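Local atomic coordinates of enoyl-CoA hydratase/isomerase family protein (Ruegeria pomeroyi, PDB entry 3L3S), a protein that belongs to the crotonase superfamily and probably acts as a hydro-lyase, such as an enoyl-CoA hydratase, in fatty acid metabolism. Residues B[128-133]-B[184-189]. Sequence-based numbering, arbitrary orientation.
Sequences LAYASP and LINRIL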
loop_
_atom_site.group_PDB
_atom_site.type_symbol
_atom_site.label_atom_id
_atom_site.label_comp_id
_atom_site.label_asym_id
_atom_site.label_seq_id
_atom_site.Cartn_x
_atom_site.Cartn_y
_atom_site.Cartn_z
ATOM N N LEU B 128 -1.085 -8.591 13.977
ATOM C CA LEU B 128 -0.976 -9.826 13.200
ATOM C C LEU B 128 -2.301 -10.623 13.146
ATOM O O LEU B 128 -3.180 -10.453 13.998
ATOM C CB LEU B 128 0.164 -10.696 13.738
ATOM C CG LEU B 128 1.568 -10.077 13.849
ATOM C CD1 LEU B 128 2.536 -11.056 14.482
ATOM C CD2 LEU B 128 2.063 -9.612 12.487
ATOM N N ALA B 129 -2.452 -11.450 12.112
ATOM C CA ALA B 129 -3.650 -12.269 11.927
ATOM C C ALA B 129 -3.290 -13.568 11.216
ATOM O O ALA B 129 -2.643 -13.556 10.165
ATOM C CB ALA B 129 -4.713 -11.509 11.135
ATOM N N TYR B 130 -3.657 -14.686 11.836
ATOM C CA TYR B 130 -3.380 -16.017 11.292
ATOM C C TYR B 130 -4.681 -16.791 11.126
ATOM O O TYR B 130 -5.494 -16.893 12.058
ATOM C CB TYR B 130 -2.392 -16.777 12.193
ATOM C CG TYR B 130 -1.048 -16.093 12.293
ATOM C CD1 TYR B 130 -0.029 -16.355 11.352
ATOM C CD2 TYR B 130 -0.819 -15.089 13.263
ATOM C CE1 TYR B 130 1.189 -15.618 11.362
ATOM C CE2 TYR B 130 0.384 -14.349 13.284
ATOM C CZ TYR B 130 1.380 -14.611 12.326
ATOM O OH TYR B 130 2.510 -13.823 12.291
ATOM N N ALA B 131 -4.871 -17.322 9.929
ATOM C CA ALA B 131 -6.079 -18.059 9.616
ATOM C C ALA B 131 -5.891 -19.492 9.149
ATOM O O ALA B 131 -4.787 -19.917 8.801
ATOM C CB ALA B 131 -6.900 -17.278 8.599
ATOM N N SER B 132 -6.991 -20.242 9.213
ATOM C CA SER B 132 -7.068 -21.633 8.762
ATOM C C SER B 132 -7.614 -21.507 7.334
ATOM O O SER B 132 -8.092 -20.430 6.974
ATOM C CB SER B 132 -8.051 -22.427 9.648
ATOM O OG SER B 132 -9.415 -22.224 9.287
ATOM N N PRO B 133 -7.531 -22.575 6.499
ATOM C CA PRO B 133 -8.064 -22.455 5.132
ATOM C C PRO B 133 -9.561 -22.191 4.986
ATOM O O PRO B 133 -9.970 -21.525 4.038
ATOM C CB PRO B 133 -7.661 -23.775 4.496
ATOM C CG PRO B 133 -6.353 -24.019 5.106
ATOM C CD PRO B 133 -6.645 -23.753 6.571
ATOM N N LEU B 184 -4.580 -9.267 4.270
ATOM C CA LEU B 184 -5.606 -9.212 5.313
ATOM C C LEU B 184 -5.172 -10.096 6.481
ATOM O O LEU B 184 -5.476 -9.796 7.634
ATOM C CB LEU B 184 -6.955 -9.633 4.727
ATOM C CG LEU B 184 -8.312 -9.455 5.411
ATOM C CD1 LEU B 184 -8.511 -8.020 5.941
ATOM C CD2 LEU B 184 -9.398 -9.806 4.404
ATOM N N ILE B 185 -4.454 -11.175 6.161
ATOM C CA ILE B 185 -3.891 -12.093 7.153
ATOM C C ILE B 185 -2.401 -12.266 6.836
ATOM O O ILE B 185 -1.967 -11.938 5.728
ATOM C CB ILE B 185 -4.620 -13.476 7.200
ATOM C CG1 ILE B 185 -4.756 -14.070 5.793
ATOM C CG2 ILE B 185 -5.960 -13.334 7.925
ATOM C CD1 ILE B 185 -5.277 -15.484 5.715
ATOM N N ASN B 186 -1.635 -12.796 7.792
ATOM C CA ASN B 186 -0.190 -12.993 7.633
ATOM C C ASN B 186 0.271 -14.330 7.056
ATOM O O ASN B 186 1.245 -14.370 6.291
ATOM C CB ASN B 186 0.531 -12.757 8.963
ATOM C CG ASN B 186 0.459 -11.312 9.424
ATOM O OD1 ASN B 186 1.356 -10.510 9.145
ATOM N ND2 ASN B 186 -0.607 -10.972 10.133
ATOM N N ARG B 187 -0.408 -15.419 7.431
ATOM C CA ARG B 187 -0.055 -16.762 6.977
ATOM C C ARG B 187 -1.248 -17.698 7.117
ATOM O O ARG B 187 -2.073 -17.519 8.011
ATOM C CB ARG B 187 1.131 -17.286 7.806
ATOM C CG ARG B 187 1.947 -18.405 7.184
ATOM C CD ARG B 187 3.211 -18.683 8.006
ATOM N NE ARG B 187 3.942 -19.838 7.479
ATOM C CZ ARG B 187 4.937 -20.469 8.102
ATOM N NH1 ARG B 187 5.361 -20.065 9.297
ATOM N NH2 ARG B 187 5.482 -21.543 7.544
ATOM N N ILE B 188 -1.362 -18.657 6.199
ATOM C CA ILE B 188 -2.434 -19.662 6.240
ATOM C C ILE B 188 -1.808 -20.939 6.772
ATOM O O ILE B 188 -0.798 -21.407 6.251
ATOM C CB ILE B 188 -3.044 -19.990 4.843
ATOM C CG1 ILE B 188 -3.732 -18.768 4.227
ATOM C CG2 ILE B 188 -4.094 -21.100 4.976
ATOM C CD1 ILE B 188 -4.088 -18.966 2.758
ATOM N N LEU B 189 -2.409 -21.492 7.821
ATOM C CA LEU B 189 -1.919 -22.726 8.430
ATOM C C LEU B 189 -3.003 -23.801 8.571
ATOM O O LEU B 189 -4.191 -23.465 8.674
ATOM C CB LEU B 189 -1.322 -22.424 9.810
ATOM C CG LEU B 189 0.066 -21.796 9.711
ATOM C CD1 LEU B 189 -0.013 -20.366 10.195
ATOM C CD2 LEU B 189 1.095 -22.626 10.435
#
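Ala131 and Ile188 pair in parallel where the short, weakly bonded strand 187-188 lies outermost in the chain's main crotonase-fold sheet, beside strand 128-131. Two good backbone bonds and a weak one join the segments. Asn186 N donates to Ala129 O at 2.7 Å, almost straight. Leu189 N reaches Ala131 O at 3.0 Å, also nearly linear. Between them, Ala131 N to Arg187 O is weak at 3.4 Å. A CA-H...O contact from Ser132 CA to Leu189 O carries the pairing past the strand end.

Apolar contacts line both faces. On the face of Ala131, its CB meets Ile185 CD1 at 3.8 Å, while Ile185 CG2 lies against Ala129 CB. Met123 of helix 118-124 packs on Ala129 and Ile185. On the other face stands the Tyr130 ring. With CG beside the backbone N (chi1 -62°), it leans back toward Asn186, whose CB lies 3.8 Å from Tyr130 CE1. Arg187 CB meets the ring's rim at CD1, roughly in plane. Leu189 CD1 approaches obliquely. Helix 194-207 packs here through His197 and Leu201. The phenol OH hydrogen-bonds Glu166 OE2 of the second subunit, which links this sheet edge to that subunit.

Beyond the strand, Pro133 CG touches Ile188 CG2 at 3.7 Å.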